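Local coordinates for protein pectate lyase 1 (Juniperus ashei, PDB 1PXZ) that has low calcium-dependent pectate lyase activity, cleaving pectate by elimination, and is a major cedar pollen allergen, at residues Ser188-Phe193 / Ala218-Gly223; Val238-Asn243 / Glu264-Thr269; Asp246-Tyr251 / Lys277-Arg282. All blocks are in the same frame, centred on the assembly; numbering follows the deposited sequence.

Interaction 1. Residues Ser188-Phe193 / Ala218-Gly223; sequences SNNHFF and AFNQFG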
loop_
_atom_site.group_PDB
_atom_site.type_symbol
_atom_site.label_atom_id
_atom_site.label_comp_id
_atom_site.label_asym_id
_atom_site.label_seq_id
_atom_site.Cartn_x
_atom_site.Cartn_y
_atom_site.Cartn_z
ATOM N N SER A 188 -5.161 0.145 2.028
ATOM C CA SER A 188 -6.407 0.812 2.404
ATOM C C SER A 188 -6.203 1.993 3.346
ATOM O O SER A 188 -5.260 1.961 4.141
ATOM C CB SER A 188 -7.349 -0.202 3.096
ATOM O OG SER A 188 -6.711 -0.827 4.205
ATOM N N ASN A 189 -7.086 2.993 3.270
ATOM C CA ASN A 189 -7.121 4.062 4.257
ATOM C C ASN A 189 -5.807 4.843 4.313
ATOM O O ASN A 189 -5.597 5.490 5.342
ATOM C CB ASN A 189 -7.388 3.501 5.666
ATOM C CG ASN A 189 -8.781 2.919 5.832
ATOM O OD1 ASN A 189 -9.766 3.593 5.527
ATOM N ND2 ASN A 189 -8.869 1.678 6.335
ATOM N N ASN A 190 -4.961 4.795 3.304
ATOM C CA ASN A 190 -3.714 5.555 3.340
ATOM C C ASN A 190 -3.876 6.967 2.776
ATOM O O ASN A 190 -4.808 7.193 2.012
ATOM C CB ASN A 190 -2.659 4.869 2.480
ATOM C CG ASN A 190 -2.424 3.433 2.939
ATOM O OD1 ASN A 190 -2.803 2.478 2.250
ATOM N ND2 ASN A 190 -1.791 3.318 4.095
ATOM N N HIS A 191 -2.969 7.876 3.124
ATOM C CA HIS A 191 -2.967 9.207 2.496
ATOM C C HIS A 191 -1.674 9.316 1.695
ATOM O O HIS A 191 -0.617 9.261 2.318
ATOM C CB HIS A 191 -3.102 10.303 3.536
ATOM C CG HIS A 191 -3.142 11.698 2.992
ATOM N ND1 HIS A 191 -2.882 12.811 3.774
ATOM C CD2 HIS A 191 -3.416 12.160 1.741
ATOM C CE1 HIS A 191 -2.988 13.900 3.024
ATOM N NE2 HIS A 191 -3.316 13.538 1.785
ATOM N N PHE A 192 -1.749 9.397 0.378
ATOM C CA PHE A 192 -0.578 9.538 -0.485
ATOM C C PHE A 192 -0.493 10.982 -0.952
ATOM O O PHE A 192 -1.504 11.477 -1.482
ATOM C CB PHE A 192 -0.669 8.637 -1.716
ATOM C CG PHE A 192 -0.840 7.161 -1.458
ATOM C CD1 PHE A 192 -2.126 6.655 -1.288
ATOM C CD2 PHE A 192 0.249 6.317 -1.384
ATOM C CE1 PHE A 192 -2.317 5.306 -1.046
ATOM C CE2 PHE A 192 0.071 4.958 -1.157
ATOM C CZ PHE A 192 -1.214 4.466 -0.983
ATOM N N PHE A 193 0.641 11.663 -0.791
ATOM C CA PHE A 193 0.640 13.084 -1.173
ATOM C C PHE A 193 2.060 13.594 -1.440
ATOM O O PHE A 193 3.037 12.965 -1.033
ATOM C CB PHE A 193 -0.074 13.937 -0.123
ATOM C CG PHE A 193 0.602 13.954 1.252
ATOM C CD1 PHE A 193 0.366 12.942 2.168
ATOM C CD2 PHE A 193 1.448 14.989 1.616
ATOM C CE1 PHE A 193 0.954 12.983 3.412
ATOM C CE2 PHE A 193 2.070 15.026 2.866
ATOM C CZ PHE A 193 1.825 14.001 3.764
ATOM N N ALA A 218 -8.300 0.404 -1.571
ATOM C CA ALA A 218 -9.569 0.947 -1.103
ATOM C C ALA A 218 -9.503 2.025 -0.024
ATOM O O ALA A 218 -8.719 1.938 0.917
ATOM C CB ALA A 218 -10.403 -0.218 -0.566
ATOM N N PHE A 219 -10.373 3.011 -0.141
ATOM C CA PHE A 219 -10.580 4.064 0.843
ATOM C C PHE A 219 -9.329 4.926 1.052
ATOM O O PHE A 219 -9.127 5.483 2.143
ATOM C CB PHE A 219 -11.041 3.490 2.186
ATOM C CG PHE A 219 -12.136 2.435 2.067
ATOM C CD1 PHE A 219 -13.381 2.812 1.606
ATOM C CD2 PHE A 219 -11.889 1.120 2.425
ATOM C CE1 PHE A 219 -14.392 1.856 1.489
ATOM C CE2 PHE A 219 -12.881 0.154 2.284
ATOM C CZ PHE A 219 -14.121 0.537 1.803
ATOM N N ASN A 220 -8.508 5.058 0.031
ATOM C CA ASN A 220 -7.298 5.872 0.111
ATOM C C ASN A 220 -7.586 7.300 -0.340
ATOM O O ASN A 220 -8.480 7.513 -1.164
ATOM C CB ASN A 220 -6.167 5.303 -0.744
ATOM C CG ASN A 220 -5.812 3.870 -0.416
ATOM O OD1 ASN A 220 -6.173 2.923 -1.118
ATOM N ND2 ASN A 220 -5.079 3.693 0.678
ATOM N N GLN A 221 -6.821 8.237 0.198
ATOM C CA GLN A 221 -6.842 9.620 -0.259
ATOM C C GLN A 221 -5.636 9.799 -1.171
ATOM O O GLN A 221 -4.501 9.699 -0.697
ATOM C CB GLN A 221 -6.806 10.633 0.904
ATOM C CG GLN A 221 -6.607 12.063 0.375
ATOM C CD GLN A 221 -7.830 12.542 -0.412
ATOM O OE1 GLN A 221 -8.969 12.403 0.004
ATOM N NE2 GLN A 221 -7.605 13.135 -1.574
ATOM N N PHE A 222 -5.848 10.040 -2.463
ATOM C CA PHE A 222 -4.743 10.226 -3.391
ATOM C C PHE A 222 -4.524 11.702 -3.658
ATOM O O PHE A 222 -5.273 12.329 -4.431
ATOM C CB PHE A 222 -5.040 9.503 -4.715
ATOM C CG PHE A 222 -4.816 8.005 -4.613
ATOM C CD1 PHE A 222 -3.549 7.478 -4.459
ATOM C CD2 PHE A 222 -5.894 7.153 -4.688
ATOM C CE1 PHE A 222 -3.340 6.105 -4.379
ATOM C CE2 PHE A 222 -5.711 5.769 -4.585
ATOM C CZ PHE A 222 -4.443 5.257 -4.408
ATOM N N GLY A 223 -3.507 12.278 -3.027
ATOM C CA GLY A 223 -3.285 13.703 -3.190
ATOM C C GLY A 223 -3.545 14.508 -1.943
ATOM O O GLY A 223 -3.940 13.987 -0.878
HETATM O O HOH W 1 -9.852 6.226 4.778
#

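Interaction 2. Residues Val238-Asn243 / Glu264-Thr269; sequences VHVANN and EGNSFT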
loop_
_atom_site.group_PDB
_atom_site.type_symbol
_atom_site.label_atom_id
_atom_site.label_comp_id
_atom_site.label_asym_id
_atom_site.label_seq_id
_atom_site.Cartn_x
_atom_site.Cartn_y
_atom_site.Cartn_z
ATOM N N VAL A 238 -6.476 -5.640 -10.259
ATOM C CA VAL A 238 -6.536 -4.676 -9.162
ATOM C C VAL A 238 -7.960 -4.142 -9.024
ATOM O O VAL A 238 -8.493 -3.640 -10.014
ATOM C CB VAL A 238 -5.609 -3.463 -9.353
ATOM C CG1 VAL A 238 -5.553 -2.692 -8.030
ATOM C CG2 VAL A 238 -4.224 -3.861 -9.804
ATOM N N HIS A 239 -8.520 -4.239 -7.835
ATOM C CA HIS A 239 -9.806 -3.638 -7.516
ATOM C C HIS A 239 -9.577 -2.272 -6.864
ATOM O O HIS A 239 -9.029 -2.208 -5.763
ATOM C CB HIS A 239 -10.624 -4.566 -6.616
ATOM C CG HIS A 239 -12.009 -4.104 -6.317
ATOM N ND1 HIS A 239 -12.644 -4.321 -5.123
ATOM C CD2 HIS A 239 -12.874 -3.406 -7.116
ATOM C CE1 HIS A 239 -13.856 -3.786 -5.159
ATOM N NE2 HIS A 239 -14.024 -3.228 -6.361
ATOM N N VAL A 240 -9.968 -1.211 -7.541
ATOM C CA VAL A 240 -9.760 0.159 -7.039
ATOM C C VAL A 240 -11.089 0.718 -6.569
ATOM O O VAL A 240 -11.899 1.111 -7.411
ATOM C CB VAL A 240 -9.129 1.052 -8.116
ATOM C CG1 VAL A 240 -8.814 2.452 -7.576
ATOM C CG2 VAL A 240 -7.832 0.453 -8.655
ATOM N N ALA A 241 -11.340 0.744 -5.249
ATOM C CA ALA A 241 -12.685 1.010 -4.760
ATOM C C ALA A 241 -12.813 2.110 -3.717
ATOM O O ALA A 241 -12.083 2.077 -2.719
ATOM C CB ALA A 241 -13.219 -0.287 -4.123
ATOM N N ASN A 242 -13.727 3.056 -3.874
ATOM C CA ASN A 242 -14.027 4.093 -2.892
ATOM C C ASN A 242 -12.772 4.847 -2.429
ATOM O O ASN A 242 -12.579 5.115 -1.240
ATOM C CB ASN A 242 -14.749 3.484 -1.702
ATOM C CG ASN A 242 -16.235 3.332 -1.987
ATOM O OD1 ASN A 242 -16.826 3.932 -2.893
ATOM N ND2 ASN A 242 -16.838 2.508 -1.162
ATOM N N ASN A 243 -11.940 5.202 -3.413
ATOM C CA ASN A 243 -10.822 6.104 -3.131
ATOM C C ASN A 243 -11.160 7.527 -3.570
ATOM O O ASN A 243 -12.018 7.691 -4.433
ATOM C CB ASN A 243 -9.573 5.657 -3.879
ATOM C CG ASN A 243 -9.235 4.187 -3.724
ATOM O OD1 ASN A 243 -9.583 3.317 -4.529
ATOM N ND2 ASN A 243 -8.503 3.927 -2.649
ATOM N N GLU A 264 -14.294 1.138 -9.028
ATOM C CA GLU A 264 -15.668 1.200 -8.532
ATOM C C GLU A 264 -15.834 2.218 -7.427
ATOM O O GLU A 264 -15.106 2.153 -6.424
ATOM C CB GLU A 264 -16.004 -0.212 -8.029
ATOM C CG GLU A 264 -17.419 -0.402 -7.523
ATOM C CD GLU A 264 -17.748 -1.848 -7.198
ATOM O OE1 GLU A 264 -16.833 -2.707 -7.159
ATOM O OE2 GLU A 264 -18.959 -2.093 -6.972
ATOM N N GLY A 265 -16.750 3.163 -7.577
ATOM C CA GLY A 265 -17.052 4.088 -6.503
ATOM C C GLY A 265 -15.924 5.034 -6.155
ATOM O O GLY A 265 -15.863 5.538 -5.014
ATOM N N ASN A 266 -15.026 5.337 -7.077
ATOM C CA ASN A 266 -13.978 6.338 -6.849
ATOM C C ASN A 266 -14.490 7.740 -7.133
ATOM O O ASN A 266 -15.484 7.878 -7.857
ATOM C CB ASN A 266 -12.779 6.019 -7.751
ATOM C CG ASN A 266 -12.179 4.675 -7.372
ATOM O OD1 ASN A 266 -11.715 4.535 -6.233
ATOM N ND2 ASN A 266 -12.182 3.721 -8.287
ATOM N N SER A 267 -13.834 8.766 -6.603
ATOM C CA SER A 267 -14.198 10.139 -6.964
ATOM C C SER A 267 -12.952 10.798 -7.556
ATOM O O SER A 267 -11.895 10.852 -6.914
ATOM C CB SER A 267 -14.725 10.906 -5.765
ATOM O OG SER A 267 -14.926 12.287 -6.077
ATOM N N PHE A 268 -13.061 11.265 -8.800
ATOM C CA PHE A 268 -11.901 11.777 -9.515
ATOM C C PHE A 268 -12.107 13.263 -9.805
ATOM O O PHE A 268 -13.082 13.595 -10.489
ATOM C CB PHE A 268 -11.689 11.022 -10.823
ATOM C CG PHE A 268 -11.519 9.516 -10.802
ATOM C CD1 PHE A 268 -10.310 8.932 -10.430
ATOM C CD2 PHE A 268 -12.575 8.677 -11.160
ATOM C CE1 PHE A 268 -10.193 7.546 -10.432
ATOM C CE2 PHE A 268 -12.454 7.297 -11.169
ATOM C CZ PHE A 268 -11.240 6.716 -10.812
ATOM N N THR A 269 -11.231 14.118 -9.305
ATOM C CA THR A 269 -11.266 15.553 -9.623
ATOM C C THR A 269 -10.122 15.875 -10.563
ATOM O O THR A 269 -8.944 15.798 -10.193
ATOM C CB THR A 269 -11.200 16.395 -8.335
ATOM O OG1 THR A 269 -12.344 16.086 -7.532
ATOM C CG2 THR A 269 -11.237 17.879 -8.680
#

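Interaction 3. Residues Asp246-Tyr251 / Lys277-Arg282; sequences DPWNIY and KEVTKR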
loop_
_atom_site.group_PDB
_atom_site.type_symbol
_atom_site.label_atom_id
_atom_site.label_comp_id
_atom_site.label_asym_id
_atom_site.label_seq_id
_atom_site.Cartn_x
_atom_site.Cartn_y
_atom_site.Cartn_z
ATOM N N ASP A 246 -7.592 13.831 -5.659
ATOM C CA ASP A 246 -7.283 15.211 -5.996
ATOM C C ASP A 246 -6.684 15.282 -7.395
ATOM O O ASP A 246 -6.318 14.252 -7.938
ATOM C CB ASP A 246 -6.257 15.809 -5.018
ATOM C CG ASP A 246 -6.839 16.039 -3.642
ATOM O OD1 ASP A 246 -7.941 16.644 -3.552
ATOM O OD2 ASP A 246 -6.213 15.632 -2.628
ATOM N N PRO A 247 -6.584 16.457 -8.008
ATOM C CA PRO A 247 -5.934 16.570 -9.311
ATOM C C PRO A 247 -4.532 15.966 -9.345
ATOM O O PRO A 247 -3.691 16.355 -8.539
ATOM C CB PRO A 247 -5.877 18.096 -9.536
ATOM C CG PRO A 247 -7.068 18.610 -8.776
ATOM C CD PRO A 247 -7.159 17.735 -7.537
ATOM N N TRP A 248 -4.334 15.052 -10.288
ATOM C CA TRP A 248 -3.116 14.343 -10.618
ATOM C C TRP A 248 -2.259 15.213 -11.536
ATOM O O TRP A 248 -2.725 16.311 -11.875
ATOM C CB TRP A 248 -3.399 13.014 -11.331
ATOM C CG TRP A 248 -4.419 13.117 -12.443
ATOM C CD1 TRP A 248 -4.195 13.353 -13.761
ATOM C CD2 TRP A 248 -5.837 12.979 -12.290
ATOM N NE1 TRP A 248 -5.390 13.379 -14.473
ATOM C CE2 TRP A 248 -6.403 13.147 -13.574
ATOM C CE3 TRP A 248 -6.670 12.730 -11.195
ATOM C CZ2 TRP A 248 -7.778 13.074 -13.788
ATOM C CZ3 TRP A 248 -8.047 12.655 -11.407
ATOM C CH2 TRP A 248 -8.566 12.828 -12.699
ATOM N N ASN A 249 -1.106 14.726 -11.957
ATOM C CA ASN A 249 -0.213 15.490 -12.827
ATOM C C ASN A 249 -0.184 14.943 -14.245
ATOM O O ASN A 249 -0.079 15.762 -15.162
ATOM C CB ASN A 249 1.235 15.478 -12.324
ATOM C CG ASN A 249 2.139 16.457 -13.047
ATOM O OD1 ASN A 249 3.249 16.138 -13.488
ATOM N ND2 ASN A 249 1.677 17.698 -13.184
ATOM N N ILE A 250 -0.234 13.613 -14.385
ATOM C CA ILE A 250 -0.167 13.006 -15.711
ATOM C C ILE A 250 -1.437 12.203 -15.984
ATOM O O ILE A 250 -2.166 12.477 -16.943
ATOM C CB ILE A 250 1.075 12.117 -15.870
ATOM C CG1 ILE A 250 2.390 12.873 -15.603
ATOM C CG2 ILE A 250 1.099 11.460 -17.239
ATOM C CD1 ILE A 250 3.594 11.952 -15.594
ATOM N N TYR A 251 -1.690 11.224 -15.125
ATOM C CA TYR A 251 -2.916 10.454 -15.113
ATOM C C TYR A 251 -3.145 9.912 -13.703
ATOM O O TYR A 251 -2.243 10.031 -12.873
ATOM C CB TYR A 251 -2.856 9.249 -16.061
ATOM C CG TYR A 251 -1.762 8.264 -15.698
ATOM C CD1 TYR A 251 -0.460 8.504 -16.118
ATOM C CD2 TYR A 251 -1.993 7.113 -14.942
ATOM C CE1 TYR A 251 0.577 7.633 -15.804
ATOM C CE2 TYR A 251 -0.973 6.240 -14.621
ATOM C CZ TYR A 251 0.308 6.509 -15.060
ATOM O OH TYR A 251 1.316 5.625 -14.738
ATOM N N LYS A 277 -7.301 15.587 -18.486
ATOM C CA LYS A 277 -8.629 15.270 -17.989
ATOM C C LYS A 277 -8.865 13.769 -17.876
ATOM O O LYS A 277 -9.696 13.333 -17.078
ATOM C CB LYS A 277 -9.705 15.836 -18.953
ATOM C CG LYS A 277 -9.681 17.367 -19.018
ATOM C CD LYS A 277 -10.068 18.016 -17.698
ATOM C CE LYS A 277 -10.248 19.533 -17.819
ATOM N NZ LYS A 277 -10.490 20.146 -16.470
ATOM N N GLU A 278 -8.146 12.979 -18.664
ATOM C CA GLU A 278 -8.390 11.541 -18.691
ATOM C C GLU A 278 -7.805 10.855 -17.448
ATOM O O GLU A 278 -6.635 11.027 -17.120
ATOM C CB GLU A 278 -7.809 10.859 -19.944
ATOM C CG GLU A 278 -8.395 9.445 -20.026
ATOM C CD GLU A 278 -7.894 8.649 -21.204
ATOM O OE1 GLU A 278 -7.406 9.286 -22.163
ATOM O OE2 GLU A 278 -7.989 7.394 -21.167
ATOM N N VAL A 279 -8.647 10.089 -16.769
ATOM C CA VAL A 279 -8.217 9.422 -15.534
ATOM C C VAL A 279 -7.231 8.311 -15.874
ATOM O O VAL A 279 -6.232 8.125 -15.174
ATOM C CB VAL A 279 -9.435 8.819 -14.826
ATOM C CG1 VAL A 279 -9.020 7.778 -13.778
ATOM C CG2 VAL A 279 -10.320 9.906 -14.211
ATOM N N THR A 280 -7.536 7.573 -16.936
ATOM C CA THR A 280 -6.847 6.394 -17.420
ATOM C C THR A 280 -5.715 6.668 -18.400
ATOM O O THR A 280 -5.703 7.616 -19.189
ATOM C CB THR A 280 -7.822 5.460 -18.198
ATOM O OG1 THR A 280 -8.720 6.278 -18.977
ATOM C CG2 THR A 280 -8.679 4.646 -17.246
ATOM N N LYS A 281 -4.727 5.775 -18.361
ATOM C CA LYS A 281 -3.647 5.790 -19.318
ATOM C C LYS A 281 -3.154 4.373 -19.621
ATOM O O LYS A 281 -2.668 3.687 -18.730
ATOM C CB LYS A 281 -2.448 6.634 -18.849
ATOM C CG LYS A 281 -1.485 6.869 -20.023
ATOM C CD LYS A 281 -0.510 7.997 -19.696
ATOM C CE LYS A 281 0.638 7.995 -20.701
ATOM N NZ LYS A 281 1.945 7.673 -20.054
ATOM N N ARG A 282 -3.291 3.955 -20.880
ATOM C CA ARG A 282 -2.760 2.683 -21.334
ATOM C C ARG A 282 -1.362 2.865 -21.899
ATOM O O ARG A 282 -1.099 3.727 -22.733
ATOM C CB ARG A 282 -3.619 2.048 -22.433
ATOM C CG ARG A 282 -4.837 1.312 -21.900
ATOM C CD ARG A 282 -6.082 2.102 -22.294
ATOM N NE ARG A 282 -7.296 1.311 -22.042
ATOM C CZ ARG A 282 -8.348 1.901 -21.473
ATOM N NH1 ARG A 282 -8.270 3.195 -21.153
ATOM N NH2 ARG A 282 -9.421 1.168 -21.258
HETATM O O HOH W 2 -4.612 12.271 -18.322
#

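Interaction 1. Residues Ser188-Phe193 / Ala218-Gly223
Segments 188-193 and 218-223 run parallel, their directions 7° apart, as successive coils of the parallel beta-helix at the bend between two of its sheets. Bridges pair Ser188 with Ala218 before the bend, then His191 with Gln221 and Phe192 with Phe222 after it. At the bend Asn189 and Phe219 take positive phi, and Asn189 N donates to Ala218 O (3.1 Å). Beyond it the main chains exchange three bonds: Gln221 N to Asn190 O, Phe192 N to Gln221 O and Gly223 N to Phe192 O (2.7 Å). One water donates to both Asn189 OD1 and Phe219 O, while Asn189 ND2 bonds Asp164 OD1. The amides of Asn190 and Asn220 lie side by side with planes 7° apart, two steps of the asparagine stack of pectate lyases. Inside the coil, the rings of Phe192 and Phe222 are nearly parallel but slid apart, centroids 5.0 Å apart, with Phe192 CD1 3.4 Å from Phe222 CE1. Phe222 stacks in turn on Tyr245. His191, CG anti to its backbone N, lies alongside Gln221, its ring edge reaching across to Gly223: NE2 donates to Gly223 O at 2.8 Å, the oxygen in the imidazole plane but the nitrogen 31° out of the carbonyl plane.

Interaction 2. Residues Val238-Asn243 / Glu264-Thr269
The imidazole of His239 carries the CB of Ala241 over one face, offset toward the rim, and meets Glu264 OE1 at its edge. The amide of Asn266 lies beside that of Asn243, planes 15° apart, while Val240 CG1 comes within 3.7 Å of Asn266 ND2. These groups join successive coils of the beta-helix, bridged in parallel between Ala241 and Glu264. Val240 O is gripped twice: Glu264 N approaches in the carbonyl plane at 2.9 Å, and Asn266 ND2 comes from above that plane at 2.8 Å. The other end of the same amide, Asn266 OD1, accepts from Asn243 N at 2.9 Å, so one side chain spans the bend at Asn242, which like Gly265 beside it has positive phi, and is fixed in rotation at both ends; Ser263 OG also bonds its ND2. Past the bend, Ser267 N donates to Asn243 O (3.0 Å). Glu264 extends with CG anti to its backbone N and offers the anti lone pair of OE1 to His239 NE2 at 3.0 Å. Thr318 also bonds OE1, Arg300 forms a salt bridge with OE2, and Tyr321 OH bonds His239 ND1. His239 and Glu264 are both buried, which alone would disfavour a charged carboxylate, but the salt bridge and these bonds probably keep it ionised; the carboxylate in turn would favour a proton on NE2 and polarise the ring.

Interaction 3. Residues Asp246-Tyr251 / Lys277-Arg282
Tyr251 lays one ring face under the aliphatic stem of Lys281, the two side chains crossing at about a right angle. Lys281 CB sits 4.0 Å from the centroid of the Tyr251 ring and 24° off its normal, a CH-pi contact displaced toward CG. Farther along the stem, Lys281 CD follows the rim and lies 3.6 Å from Tyr251 CD1. Two torsions make this possible: Tyr251 CG takes the crowded position between backbone N and carbonyl carbon (chi1 61°), and Lys281 CG is anti to its backbone N (chi1 -167°), leaving the chain nearly straight until it bends at the last torsion. Val279 O comes to the edge of the tyrosine ring.

The second aromatic, Trp248, uses its six-membered ring. Its CH2 touches Val279 CG2 at 3.7 Å, and its CZ2 brings the indole edge to 3.8 Å from Lys277 O. The indole NE1 is bonded to Lys276 O, which helps fix the ring's rotation. Between the two aromatics the backbones are joined through a water, which donates to Ile250 O (2.8 Å) and to Glu278 O (2.7 Å). Within 277-282, Thr280 OG1 donates to Glu278 OE2 at 2.6 Å and is also bonded to Val310 N.

In the fold, the contact fastens a loop of one beta-helix coil to the next, where Val279 is also backbone-bonded to Ala252. The side chain of Tyr251, with Lys281 over one ring face, lies about 3 Å at nearest approach from that of Arg229, the predicted active-site residue. Trp248 and Val279 both pack on Phe268 of strand 267-269, while the loop leads into strand 253-256, neighbour of 280-282, one of the two outermost strands of that parallel sheet within the chain.

Following the chain from the N terminus, interaction 1 closes first, bringing 218-223 back beside 188-193 after 24 intervening residues. Interaction 2 opens at 238-243; before it closes at 264-269, interaction 3 opens at 246-251, and it closes last at 277-282. Interactions 2 and 3 therefore cross, while interaction 1 precedes both in series. Interactions 1 and 2 join successive coils at the same bend of the beta-helix, linked by a probable hydrogen bond from Phe219 N to Ala241 O (3.2 Å). Interaction 3 joins a loop to the start of outer strand 280-282 of the eight-stranded parallel sheet; Phe268 CE1 meets Val279 CG1 at 3.6 Å, tying strand 267-269 to the residue just before it.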